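Local coordinates for protein putative thioesterase II (Thermobifida fusca, PDB 3BBJ) that is a putative acyl-CoA thioesterase II that probably hydrolyses acyl-CoA thioesters, with two hotdog domains in one chain, at residues L31-M36 with P68-G72; H55-S61 with T105-L111; A149-V153 with V178-D184; L220-A226 with L260-Q266. Residue numbers count along the deposited sequence, not the author numbering.

Contacts 2 and 4 are neighbours in one antiparallel sheet, their centres about 12 Å apart. Strands 57-65 and 217-224 pair edge to edge, with Ser61 O 2.9 Å from Trp222 N and Val59 O 3.0 Å from Leu224 N, which makes a continuous sheet of the two hotdog domains. Contacts 2 and 4 each join the first and last of four long consecutive strands, and each touches the second subunit. Contact 3 lies farther along this sheet, its centre about 20 Å from that of contact 4. Contact 1 joins two loops of the N-terminal domain, and its nearest atoms come to about 6 Å from contact 3 and about 16 Å from contact 2. No ligand marks an active site.

Contact 1 (L31-M36 with P68-G72); sequences LIGTAM and PASSG
Two loops meet here, residues 31-36 leading into helix 38-51 and residues 68-72 leading into strand 72-82, and Met36, Ala69 and Ser71 carry most of the buried surface. The first loop turns back on itself: Ile32 N donates to Ala35 O at 3.0 Å, and Gly33, at phi/psi 132/-127, takes backbone angles that a side chain would not tolerate. Ala35 and Met36 then run extended, as do residues 68-71. The nearest CA pair is Ala35 with Pro68, 5.3 Å apart.

Met36, a selenomethionine, gives the one direct hydrogen bond, from its N to Ala69 O at 2.9 Å. Its carbonyl reaches the same partner through a water, 2.6 Å from Met36 O and 3.1 Å from Ala69 N, so both the N and the O of Met36 are linked to Ala69, one directly and one through water. Ala69 O also takes a CA-H...O contact from Ala35 CA at 3.3 Å. With chi1 and chi2 both m, the Met36 side chain runs along the second loop towards residues 70-71, its CG 4.4 Å from Ala69 CB. Ala35 CB meets Pro68 CB at 3.6 Å. Both Met36 and Ala69 also rest on Leu26 of strand 21-26. The polar link is made by backbone and water, so it does not depend on side-chain chemistry; Met36, Ala35, Ala69 and Pro68 add apolar packing.

Contact 2 (H55-S61 with T105-L111); sequences HLHAVSS and TLATATL
Strands 57-61 and 105-109 run antiparallel, their axes 4.5 Å apart at closest and the N-to-C directions 132° apart. His57 with Ala109 is a hydrogen-bonded pair (His57 N to Ala109 O 2.8 Å, Ala109 N to His57 O 2.9 Å), Ala58 with Thr108 a non-hydrogen-bonded one. A classic beta bulge then shifts the register by one: Val59 N and Ser60 N both donate to Ala107 O, at 2.8 and 3.2 Å, before Ala107 N returns to Ser60 O at 2.7 Å and Ser61 faces Leu106.

The bulge turns Val59 (t) sideways, and its CG2 touches Ala109 CB at 4.0 Å and Leu111 CD2 at 3.8 Å. Ala107 and Ala109 are the hollows of that face; Ser60 CB sits 4.1 Å from Ala107 CB. On the other face Leu106 (chi1 m, chi2 p) is the bulky group, over the small Ala58 (CD2 to CB 3.9 Å) and Ser61 (CG to OG 3.4 Å). His55 lays its CB 3.5 Å from Ala109 C. Helix 38-51 packs over Ala58, Leu106 and Thr108, as the central helix of a hotdog domain does, while Leu267 of the second subunit touches Val59 and Ser60.

At the end of the ladder the His57 ring edge meets the chain beyond strand 105-109, ND1 accepting from Leu111 N at 3.0 Å, and Thr110 OG1 accepts from Leu56 N at 3.1 Å. ND1 therefore carries no proton, and two side chains take up N-H groups past the backbone ladder.

Contact 3 (A149-V153 with V178-D184); sequences ARVDV and VDLSARD
Arg150 and Asp184 form a two-pronged salt bridge, NE to OD2 at 2.7 Å and NH2 to OD1 at 3.2 Å; chi1 and chi2 of m and chi3 of p curl the arginine back to its partner. A water links Arg150 O (3.1 Å) with Asp184 OD2 (2.8 Å). Next to it, Ser181 (chi1 p) donates from OG to Ala149 O at 2.9 Å and accepts from Asp184 N at 3.1 Å, an ST motif. Ser181 N reaches Arg150 O at 3.0 Å, and Ala182 N reaches Asp152 OD2 at 3.0 Å.

Strands 151-153 and 178-180 follow, antiparallel at 160° and 4.6 Å between axes. Asp152 with Asp179 is the hydrogen-bonded pair: Asp152 N to Asp179 O is 2.9 Å, Asp179 N to Asp152 O 3.2 Å. Val153 CG2 packs on Val178 CG2 at 4.1 Å, and Phe235 of strand 233-243 touches both valines. Strand pairing is short in this part of the C-terminal hotdog sheet, near its edge, so much of the hold on residues 181-184 comes from the salt bridge and the hydrogen bonds of Ser181 and Asp152.

Contact 4 (L220-A226 with L260-Q266); sequences LTWHLRA and LVAQSRQ
Trp222 (chi1 p, chi2 -90°) overlaps Ala262, CE3 to CB 4.0 Å, and its own CB lies 3.6 Å from Ser264 OG. Leu220 shares this face, its CB 3.7 Å from Gln266 CB, and helix 191-198 packs against Trp222 and Leu224.

Strands 220-224 and 260-266 are antiparallel at 167°, with axes 4.6 Å apart. The hydrogen-bonded pairs are Thr221 with Arg265 (Thr221 N to Arg265 O 3.2 Å, Arg265 N to Thr221 O 3.1 Å) and His223 with Gln263 (His223 N to Gln263 O 2.8 Å, Gln263 N to His223 O 3.1 Å). Arg225 N extends the ladder to Val261 O at 2.9 Å. On the face of His223 and Gln263, Arg225, with its first three chi angles all m, folds back so that NH1 donates to Gln263 OE1 at 2.9 Å. That NH1 also forms a salt bridge to Asp248 of the second subunit, and Gln263 NE2 bonds the same aspartate; His223 ND1 pairs with Ser60 of strand 57-65.

An antiparallel sheet wrapped round a helix is the hotdog fold; here its other face meets the second subunit, in the C-terminal domain of a double-hotdog protein, probably a thioesterase.

Contact 1 (L31-M36 with P68-G72)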
loop_
_atom_site.group_PDB
_atom_site.type_symbol
_atom_site.label_atom_id
_atom_site.label_comp_id
_atom_site.label_asym_id
_atom_site.label_seq_id
_atom_site.Cartn_x
_atom_site.Cartn_y
_atom_site.Cartn_z
ATOM N N LEU A 31 6.721 -23.425 -3.767
ATOM C CA LEU A 31 7.261 -22.945 -5.029
ATOM C C LEU A 31 6.106 -22.809 -5.985
ATOM O O LEU A 31 5.177 -23.619 -5.966
ATOM C CB LEU A 31 8.301 -23.909 -5.609
ATOM C CG LEU A 31 9.691 -23.985 -4.963
ATOM C CD1 LEU A 31 10.438 -25.189 -5.533
ATOM C CD2 LEU A 31 10.524 -22.709 -5.147
ATOM N N ILE A 32 6.162 -21.761 -6.791
ATOM C CA ILE A 32 5.194 -21.542 -7.846
ATOM C C ILE A 32 5.876 -21.711 -9.224
ATOM O O ILE A 32 5.522 -21.057 -10.183
ATOM C CB ILE A 32 4.571 -20.116 -7.725
ATOM C CG1 ILE A 32 5.643 -19.030 -7.771
ATOM C CG2 ILE A 32 3.792 -19.975 -6.468
ATOM C CD1 ILE A 32 5.069 -17.636 -7.942
ATOM N N GLY A 33 6.828 -22.617 -9.320
ATOM C CA GLY A 33 7.722 -22.680 -10.465
ATOM C C GLY A 33 9.118 -22.782 -9.892
ATOM O O GLY A 33 9.369 -23.662 -9.062
ATOM N N THR A 34 10.027 -21.907 -10.323
ATOM C CA THR A 34 11.395 -21.899 -9.788
ATOM C C THR A 34 11.565 -20.936 -8.595
ATOM O O THR A 34 12.582 -20.983 -7.877
ATOM C CB THR A 34 12.418 -21.525 -10.878
ATOM O OG1 THR A 34 12.116 -20.223 -11.410
ATOM C CG2 THR A 34 12.444 -22.592 -11.999
ATOM N N ALA A 35 10.581 -20.058 -8.396
ATOM C CA ALA A 35 10.623 -19.094 -7.292
ATOM C C ALA A 35 9.609 -19.448 -6.219
ATOM O O ALA A 35 8.572 -20.029 -6.495
ATOM C CB ALA A 35 10.381 -17.678 -7.801
HETATM N N MSE A 36 9.922 -19.076 -4.988
HETATM C CA MSE A 36 8.973 -19.191 -3.883
HETATM C C MSE A 36 7.846 -18.170 -3.979
HETATM O O MSE A 36 8.041 -17.025 -4.380
HETATM C CB MSE A 36 9.704 -18.953 -2.586
HETATM C CG MSE A 36 10.704 -20.020 -2.272
HETATM SE SE MSE A 36 9.766 -21.523 -1.568
HETATM C CE MSE A 36 11.103 -22.726 -1.811
ATOM N N PRO A 68 13.863 -13.350 -6.848
ATOM C CA PRO A 68 13.209 -14.600 -6.445
ATOM C C PRO A 68 14.072 -15.396 -5.494
ATOM O O PRO A 68 15.290 -15.372 -5.627
ATOM C CB PRO A 68 13.124 -15.384 -7.756
ATOM C CG PRO A 68 14.282 -14.878 -8.555
ATOM C CD PRO A 68 14.276 -13.401 -8.264
ATOM N N ALA A 69 13.446 -16.091 -4.556
ATOM C CA ALA A 69 14.127 -17.065 -3.707
ATOM C C ALA A 69 13.783 -18.487 -4.151
ATOM O O ALA A 69 12.759 -18.728 -4.810
ATOM C CB ALA A 69 13.739 -16.882 -2.248
ATOM N N SER A 70 14.649 -19.425 -3.782
ATOM C CA SER A 70 14.418 -20.835 -4.043
ATOM C C SER A 70 14.386 -21.594 -2.710
ATOM O O SER A 70 14.553 -21.007 -1.651
ATOM C CB SER A 70 15.476 -21.396 -5.003
ATOM O OG SER A 70 16.775 -20.983 -4.642
ATOM N N SER A 71 14.151 -22.893 -2.761
ATOM C CA SER A 71 14.121 -23.686 -1.541
ATOM C C SER A 71 15.484 -23.767 -0.829
ATOM O O SER A 71 16.544 -23.465 -1.399
ATOM C CB SER A 71 13.586 -25.100 -1.811
ATOM O OG SER A 71 14.522 -25.922 -2.504
ATOM N N GLY A 72 15.415 -24.163 0.438
ATOM C CA GLY A 72 16.582 -24.318 1.275
ATOM C C GLY A 72 16.737 -23.189 2.268
ATOM O O GLY A 72 15.800 -22.425 2.499
HETATM O O HOH W 1 10.316 -15.858 -4.796
#

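Contact 2 (H55-S61 with T105-L111)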
loop_
_atom_site.group_PDB
_atom_site.type_symbol
_atom_site.label_atom_id
_atom_site.label_comp_id
_atom_site.label_asym_id
_atom_site.label_seq_id
_atom_site.Cartn_x
_atom_site.Cartn_y
_atom_site.Cartn_z
ATOM N N HIS A 55 4.969 -5.310 20.727
ATOM C CA HIS A 55 3.560 -5.359 20.373
ATOM C C HIS A 55 3.254 -6.654 19.640
ATOM O O HIS A 55 4.137 -7.257 19.020
ATOM C CB HIS A 55 3.201 -4.155 19.526
ATOM C CG HIS A 55 3.494 -2.854 20.198
ATOM N ND1 HIS A 55 2.787 -2.407 21.291
ATOM C CD2 HIS A 55 4.416 -1.901 19.931
ATOM C CE1 HIS A 55 3.264 -1.234 21.669
ATOM N NE2 HIS A 55 4.254 -0.903 20.859
ATOM N N LEU A 56 1.991 -7.060 19.691
ATOM C CA LEU A 56 1.591 -8.386 19.237
ATOM C C LEU A 56 1.309 -8.541 17.746
ATOM O O LEU A 56 1.447 -9.651 17.226
ATOM C CB LEU A 56 0.361 -8.861 20.025
ATOM C CG LEU A 56 0.557 -9.038 21.536
ATOM C CD1 LEU A 56 -0.695 -9.666 22.173
ATOM C CD2 LEU A 56 1.797 -9.890 21.854
ATOM N N HIS A 57 0.938 -7.450 17.066
ATOM C CA HIS A 57 0.402 -7.541 15.690
ATOM C C HIS A 57 1.057 -6.674 14.662
ATOM O O HIS A 57 1.484 -5.569 14.954
ATOM C CB HIS A 57 -1.081 -7.167 15.682
ATOM C CG HIS A 57 -1.867 -7.876 16.725
ATOM N ND1 HIS A 57 -2.581 -7.213 17.695
ATOM C CD2 HIS A 57 -1.986 -9.193 16.997
ATOM C CE1 HIS A 57 -3.147 -8.095 18.501
ATOM N NE2 HIS A 57 -2.799 -9.304 18.100
ATOM N N ALA A 58 1.051 -7.183 13.437
ATOM C CA ALA A 58 1.568 -6.484 12.262
ATOM C C ALA A 58 0.405 -5.707 11.647
ATOM O O ALA A 58 -0.415 -6.278 10.913
ATOM C CB ALA A 58 2.124 -7.487 11.276
ATOM N N VAL A 59 0.327 -4.413 11.960
ATOM C CA VAL A 59 -0.823 -3.590 11.561
ATOM C C VAL A 59 -0.687 -2.985 10.168
ATOM O O VAL A 59 -1.686 -2.897 9.444
ATOM C CB VAL A 59 -1.162 -2.540 12.640
ATOM C CG1 VAL A 59 -2.172 -1.540 12.125
ATOM C CG2 VAL A 59 -1.717 -3.274 13.887
ATOM N N SER A 60 0.528 -2.565 9.797
ATOM C CA SER A 60 0.815 -2.192 8.405
ATOM C C SER A 60 2.154 -2.772 8.024
ATOM O O SER A 60 3.146 -2.540 8.704
ATOM C CB SER A 60 0.844 -0.680 8.178
ATOM O OG SER A 60 -0.312 -0.073 8.714
ATOM N N SER A 61 2.167 -3.502 6.910
ATOM C CA SER A 61 3.362 -4.152 6.419
ATOM C C SER A 61 3.559 -3.818 4.937
ATOM O O SER A 61 2.692 -4.106 4.120
ATOM C CB SER A 61 3.221 -5.662 6.615
ATOM O OG SER A 61 2.846 -5.981 7.953
ATOM N N THR A 105 8.904 -3.543 5.969
ATOM C CA THR A 105 8.886 -2.669 7.136
ATOM C C THR A 105 7.482 -2.842 7.686
ATOM O O THR A 105 6.520 -2.851 6.940
ATOM C CB THR A 105 9.243 -1.223 6.798
ATOM O OG1 THR A 105 10.504 -1.217 6.118
ATOM C CG2 THR A 105 9.348 -0.361 8.080
ATOM N N LEU A 106 7.393 -3.093 8.981
ATOM C CA LEU A 106 6.135 -3.426 9.606
ATOM C C LEU A 106 5.871 -2.535 10.788
ATOM O O LEU A 106 6.697 -2.442 11.706
ATOM C CB LEU A 106 6.108 -4.906 10.058
ATOM C CG LEU A 106 6.119 -6.007 8.976
ATOM C CD1 LEU A 106 7.513 -6.206 8.395
ATOM C CD2 LEU A 106 5.600 -7.318 9.517
ATOM N N ALA A 107 4.715 -1.868 10.748
ATOM C CA ALA A 107 4.232 -1.102 11.878
ATOM C C ALA A 107 3.511 -2.134 12.723
ATOM O O ALA A 107 2.494 -2.698 12.286
ATOM C CB ALA A 107 3.278 0.013 11.436
ATOM N N THR A 108 4.051 -2.404 13.915
ATOM C CA THR A 108 3.424 -3.346 14.838
ATOM C C THR A 108 2.769 -2.579 15.967
ATOM O O THR A 108 3.276 -1.543 16.413
ATOM C CB THR A 108 4.408 -4.384 15.438
ATOM O OG1 THR A 108 5.110 -3.804 16.537
ATOM C CG2 THR A 108 5.410 -4.896 14.379
ATOM N N ALA A 109 1.626 -3.095 16.397
ATOM C CA ALA A 109 0.856 -2.529 17.497
ATOM C C ALA A 109 0.056 -3.694 18.101
ATOM O O ALA A 109 0.193 -4.826 17.662
ATOM C CB ALA A 109 -0.064 -1.434 16.999
ATOM N N THR A 110 -0.751 -3.421 19.115
ATOM C CA THR A 110 -1.575 -4.450 19.728
ATOM C C THR A 110 -3.014 -4.024 19.594
ATOM O O THR A 110 -3.436 -3.096 20.236
ATOM C CB THR A 110 -1.205 -4.662 21.220
ATOM O OG1 THR A 110 0.167 -5.071 21.300
ATOM C CG2 THR A 110 -2.109 -5.740 21.883
ATOM N N LEU A 111 -3.757 -4.704 18.737
ATOM C CA LEU A 111 -5.157 -4.395 18.529
ATOM C C LEU A 111 -6.024 -5.026 19.611
ATOM O O LEU A 111 -5.654 -6.035 20.202
ATOM C CB LEU A 111 -5.620 -4.925 17.181
ATOM C CG LEU A 111 -4.932 -4.397 15.921
ATOM C CD1 LEU A 111 -5.629 -4.993 14.701
ATOM C CD2 LEU A 111 -4.959 -2.882 15.917
#

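Contact 3 (A149-V153 with V178-D184)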
loop_
_atom_site.group_PDB
_atom_site.type_symbol
_atom_site.label_atom_id
_atom_site.label_comp_id
_atom_site.label_asym_id
_atom_site.label_seq_id
_atom_site.Cartn_x
_atom_site.Cartn_y
_atom_site.Cartn_z
ATOM N N ALA A 149 -1.153 -26.777 -3.876
ATOM C CA ALA A 149 -1.548 -27.806 -2.889
ATOM C C ALA A 149 -1.379 -27.361 -1.429
ATOM O O ALA A 149 -1.663 -28.129 -0.505
ATOM C CB ALA A 149 -0.763 -29.098 -3.131
ATOM N N ARG A 150 -0.915 -26.128 -1.237
ATOM C CA ARG A 150 -0.697 -25.549 0.103
ATOM C C ARG A 150 -1.938 -24.803 0.650
ATOM O O ARG A 150 -2.066 -24.573 1.875
ATOM C CB ARG A 150 0.492 -24.582 0.063
ATOM C CG ARG A 150 1.820 -25.168 -0.463
ATOM C CD ARG A 150 2.414 -26.220 0.506
ATOM N NE ARG A 150 1.740 -27.519 0.400
ATOM C CZ ARG A 150 2.090 -28.510 -0.425
ATOM N NH1 ARG A 150 3.132 -28.404 -1.239
ATOM N NH2 ARG A 150 1.380 -29.625 -0.426
ATOM N N VAL A 151 -2.853 -24.473 -0.258
ATOM C CA VAL A 151 -4.054 -23.746 0.080
ATOM C C VAL A 151 -5.248 -24.312 -0.656
ATOM O O VAL A 151 -5.129 -24.746 -1.813
ATOM C CB VAL A 151 -3.935 -22.238 -0.327
ATOM C CG1 VAL A 151 -3.156 -21.431 0.721
ATOM C CG2 VAL A 151 -3.292 -22.111 -1.726
ATOM N N ASP A 152 -6.402 -24.276 0.012
ATOM C CA ASP A 152 -7.669 -24.659 -0.602
ATOM C C ASP A 152 -8.313 -23.327 -0.929
ATOM O O ASP A 152 -8.385 -22.459 -0.072
ATOM C CB ASP A 152 -8.571 -25.454 0.348
ATOM C CG ASP A 152 -8.090 -26.878 0.586
ATOM O OD1 ASP A 152 -7.242 -27.378 -0.189
ATOM O OD2 ASP A 152 -8.573 -27.500 1.563
ATOM N N VAL A 153 -8.725 -23.155 -2.183
ATOM C CA VAL A 153 -9.325 -21.923 -2.650
ATOM C C VAL A 153 -10.646 -22.256 -3.329
ATOM O O VAL A 153 -10.671 -22.945 -4.336
ATOM C CB VAL A 153 -8.398 -21.232 -3.645
ATOM C CG1 VAL A 153 -9.004 -19.927 -4.126
ATOM C CG2 VAL A 153 -7.025 -21.005 -3.008
ATOM N N VAL A 178 -10.730 -18.766 1.107
ATOM C CA VAL A 178 -9.369 -19.278 1.094
ATOM C C VAL A 178 -8.929 -19.669 2.483
ATOM O O VAL A 178 -9.341 -19.053 3.477
ATOM C CB VAL A 178 -8.379 -18.238 0.564
ATOM C CG1 VAL A 178 -8.408 -16.899 1.426
ATOM C CG2 VAL A 178 -6.990 -18.842 0.480
ATOM N N ASP A 179 -8.092 -20.702 2.546
ATOM C CA ASP A 179 -7.525 -21.194 3.803
ATOM C C ASP A 179 -6.358 -22.101 3.452
ATOM O O ASP A 179 -6.177 -22.454 2.281
ATOM C CB ASP A 179 -8.590 -21.987 4.583
ATOM C CG ASP A 179 -8.341 -22.005 6.104
ATOM O OD1 ASP A 179 -7.209 -21.703 6.564
ATOM O OD2 ASP A 179 -9.308 -22.319 6.840
ATOM N N LEU A 180 -5.561 -22.460 4.445
ATOM C CA LEU A 180 -4.547 -23.504 4.286
ATOM C C LEU A 180 -5.235 -24.816 3.873
ATOM O O LEU A 180 -6.379 -25.069 4.238
ATOM C CB LEU A 180 -3.778 -23.714 5.596
ATOM C CG LEU A 180 -2.923 -22.534 6.091
ATOM C CD1 LEU A 180 -2.350 -22.818 7.474
ATOM C CD2 LEU A 180 -1.816 -22.260 5.087
ATOM N N SER A 181 -4.538 -25.648 3.108
ATOM C CA SER A 181 -5.150 -26.855 2.569
ATOM C C SER A 181 -5.454 -27.939 3.639
ATOM O O SER A 181 -4.743 -28.094 4.653
ATOM C CB SER A 181 -4.263 -27.441 1.457
ATOM O OG SER A 181 -3.072 -28.043 1.982
ATOM N N ALA A 182 -6.525 -28.682 3.374
ATOM C CA ALA A 182 -6.907 -29.843 4.162
ATOM C C ALA A 182 -5.735 -30.817 4.147
ATOM O O ALA A 182 -5.317 -31.307 5.191
ATOM C CB ALA A 182 -8.168 -30.482 3.575
ATOM N N ARG A 183 -5.186 -31.041 2.950
ATOM C CA ARG A 183 -4.026 -31.904 2.726
ATOM C C ARG A 183 -2.847 -31.668 3.679
ATOM O O ARG A 183 -2.204 -32.609 4.130
ATOM C CB ARG A 183 -3.542 -31.671 1.295
ATOM C CG ARG A 183 -2.379 -32.533 0.873
ATOM C CD ARG A 183 -1.825 -32.110 -0.460
ATOM N NE ARG A 183 -0.675 -32.930 -0.810
ATOM C CZ ARG A 183 -0.233 -33.132 -2.043
ATOM N NH1 ARG A 183 -0.838 -32.560 -3.079
ATOM N NH2 ARG A 183 0.824 -33.901 -2.243
ATOM N N ASP A 184 -2.542 -30.404 3.941
ATOM C CA ASP A 184 -1.391 -30.027 4.768
ATOM C C ASP A 184 -1.703 -29.959 6.252
ATOM O O ASP A 184 -0.803 -29.649 7.066
ATOM C CB ASP A 184 -0.870 -28.662 4.356
ATOM C CG ASP A 184 -0.208 -28.672 3.024
ATOM O OD1 ASP A 184 -0.156 -29.749 2.402
ATOM O OD2 ASP A 184 0.261 -27.583 2.601
HETATM O O HOH W 2 0.395 -24.959 3.692
#

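Contact 4 (L220-A226 with L260-Q266)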
loop_
_atom_site.group_PDB
_atom_site.type_symbol
_atom_site.label_atom_id
_atom_site.label_comp_id
_atom_site.label_asym_id
_atom_site.label_seq_id
_atom_site.Cartn_x
_atom_site.Cartn_y
_atom_site.Cartn_z
ATOM N N LEU A 220 4.102 -4.893 -2.221
ATOM C CA LEU A 220 2.833 -5.226 -1.576
ATOM C C LEU A 220 2.833 -4.587 -0.203
ATOM O O LEU A 220 3.796 -4.734 0.562
ATOM C CB LEU A 220 2.627 -6.749 -1.464
ATOM C CG LEU A 220 1.356 -7.287 -0.782
ATOM C CD1 LEU A 220 1.101 -8.746 -1.137
ATOM C CD2 LEU A 220 1.407 -7.132 0.736
ATOM N N THR A 221 1.764 -3.843 0.077
ATOM C CA THR A 221 1.467 -3.316 1.387
ATOM C C THR A 221 0.087 -3.825 1.799
ATOM O O THR A 221 -0.855 -3.778 1.013
ATOM C CB THR A 221 1.405 -1.801 1.424
ATOM O OG1 THR A 221 2.695 -1.254 1.132
ATOM C CG2 THR A 221 0.967 -1.338 2.819
ATOM N N TRP A 222 -0.017 -4.325 3.024
ATOM C CA TRP A 222 -1.286 -4.810 3.538
ATOM C C TRP A 222 -1.508 -4.403 5.012
ATOM O O TRP A 222 -0.577 -4.239 5.788
ATOM C CB TRP A 222 -1.425 -6.324 3.316
ATOM C CG TRP A 222 -0.759 -7.156 4.339
ATOM C CD1 TRP A 222 0.520 -7.603 4.315
ATOM C CD2 TRP A 222 -1.338 -7.661 5.546
ATOM N NE1 TRP A 222 0.785 -8.349 5.429
ATOM C CE2 TRP A 222 -0.334 -8.390 6.214
ATOM C CE3 TRP A 222 -2.601 -7.557 6.133
ATOM C CZ2 TRP A 222 -0.553 -9.019 7.440
ATOM C CZ3 TRP A 222 -2.821 -8.174 7.345
ATOM C CH2 TRP A 222 -1.803 -8.907 7.985
ATOM N N HIS A 223 -2.764 -4.209 5.365
ATOM C CA HIS A 223 -3.119 -3.718 6.685
ATOM C C HIS A 223 -4.046 -4.681 7.427
ATOM O O HIS A 223 -5.017 -5.182 6.856
ATOM C CB HIS A 223 -3.822 -2.365 6.539
ATOM C CG HIS A 223 -3.036 -1.355 5.771
ATOM N ND1 HIS A 223 -1.839 -0.848 6.223
ATOM C CD2 HIS A 223 -3.290 -0.726 4.602
ATOM C CE1 HIS A 223 -1.380 0.038 5.360
ATOM N NE2 HIS A 223 -2.239 0.129 4.363
ATOM N N LEU A 224 -3.746 -4.907 8.700
ATOM C CA LEU A 224 -4.561 -5.743 9.582
ATOM C C LEU A 224 -5.545 -4.816 10.265
ATOM O O LEU A 224 -5.114 -3.894 10.942
ATOM C CB LEU A 224 -3.701 -6.408 10.653
ATOM C CG LEU A 224 -4.437 -7.321 11.636
ATOM C CD1 LEU A 224 -5.069 -8.497 10.889
ATOM C CD2 LEU A 224 -3.486 -7.797 12.724
ATOM N N ARG A 225 -6.846 -5.088 10.121
ATOM C CA ARG A 225 -7.903 -4.194 10.588
ATOM C C ARG A 225 -8.709 -4.669 11.800
ATOM O O ARG A 225 -9.326 -3.859 12.503
ATOM C CB ARG A 225 -8.869 -3.943 9.433
ATOM C CG ARG A 225 -8.214 -3.331 8.164
ATOM C CD ARG A 225 -7.320 -2.143 8.478
ATOM N NE ARG A 225 -7.972 -1.173 9.374
ATOM C CZ ARG A 225 -8.870 -0.259 8.999
ATOM N NH1 ARG A 225 -9.268 -0.158 7.734
ATOM N NH2 ARG A 225 -9.379 0.571 9.902
ATOM N N ALA A 226 -8.740 -5.984 11.995
ATOM C CA ALA A 226 -9.429 -6.638 13.105
ATOM C C ALA A 226 -8.736 -7.975 13.323
ATOM O O ALA A 226 -8.048 -8.479 12.429
ATOM C CB ALA A 226 -10.892 -6.870 12.769
ATOM N N LEU A 260 -14.096 -7.283 8.308
ATOM C CA LEU A 260 -12.925 -7.000 7.492
ATOM C C LEU A 260 -11.674 -7.159 8.368
ATOM O O LEU A 260 -11.555 -6.512 9.414
ATOM C CB LEU A 260 -13.006 -5.582 6.906
ATOM C CG LEU A 260 -11.836 -5.086 6.050
ATOM C CD1 LEU A 260 -11.738 -5.888 4.717
ATOM C CD2 LEU A 260 -11.910 -3.547 5.800
ATOM N N VAL A 261 -10.758 -8.019 7.941
ATOM C CA VAL A 261 -9.521 -8.264 8.687
ATOM C C VAL A 261 -8.244 -7.828 7.948
ATOM O O VAL A 261 -7.276 -7.492 8.594
ATOM C CB VAL A 261 -9.379 -9.773 9.114
ATOM C CG1 VAL A 261 -10.501 -10.184 10.054
ATOM C CG2 VAL A 261 -9.368 -10.679 7.900
ATOM N N ALA A 262 -8.244 -7.860 6.615
ATOM C CA ALA A 262 -7.057 -7.499 5.790
ATOM C C ALA A 262 -7.433 -6.692 4.549
ATOM O O ALA A 262 -8.438 -6.983 3.905
ATOM C CB ALA A 262 -6.303 -8.750 5.335
ATOM N N GLN A 263 -6.609 -5.687 4.238
ATOM C CA GLN A 263 -6.715 -4.874 3.017
ATOM C C GLN A 263 -5.308 -4.836 2.435
ATOM O O GLN A 263 -4.383 -4.333 3.071
ATOM C CB GLN A 263 -7.132 -3.438 3.310
ATOM C CG GLN A 263 -8.535 -3.240 3.828
ATOM C CD GLN A 263 -8.796 -1.795 4.190
ATOM O OE1 GLN A 263 -8.294 -1.287 5.202
ATOM N NE2 GLN A 263 -9.592 -1.122 3.374
ATOM N N SER A 264 -5.172 -5.377 1.232
ATOM C CA SER A 264 -3.894 -5.552 0.581
ATOM C C SER A 264 -3.956 -4.958 -0.814
ATOM O O SER A 264 -4.958 -5.060 -1.498
ATOM C CB SER A 264 -3.575 -7.058 0.480
ATOM O OG SER A 264 -2.263 -7.317 -0.014
ATOM N N ARG A 265 -2.897 -4.289 -1.208
ATOM C CA ARG A 265 -2.746 -3.873 -2.585
ATOM C C ARG A 265 -1.292 -4.211 -2.982
ATOM O O ARG A 265 -0.357 -3.865 -2.252
ATOM C CB ARG A 265 -3.102 -2.371 -2.796
ATOM C CG ARG A 265 -2.961 -1.955 -4.319
ATOM C CD ARG A 265 -3.368 -0.507 -4.754
ATOM N NE ARG A 265 -4.727 -0.079 -4.356
ATOM C CZ ARG A 265 -5.021 1.082 -3.753
ATOM N NH1 ARG A 265 -4.068 1.981 -3.491
ATOM N NH2 ARG A 265 -6.283 1.362 -3.417
ATOM N N GLN A 266 -1.109 -4.957 -4.071
ATOM C CA GLN A 266 0.249 -5.124 -4.643
ATOM C C GLN A 266 0.315 -4.509 -6.047
ATOM O O GLN A 266 -0.727 -4.358 -6.722
ATOM C CB GLN A 266 0.771 -6.580 -4.657
ATOM C CG GLN A 266 0.041 -7.581 -5.532
ATOM C CD GLN A 266 0.841 -8.872 -5.765
ATOM O OE1 GLN A 266 1.757 -8.908 -6.583
ATOM N NE2 GLN A 266 0.462 -9.950 -5.070
#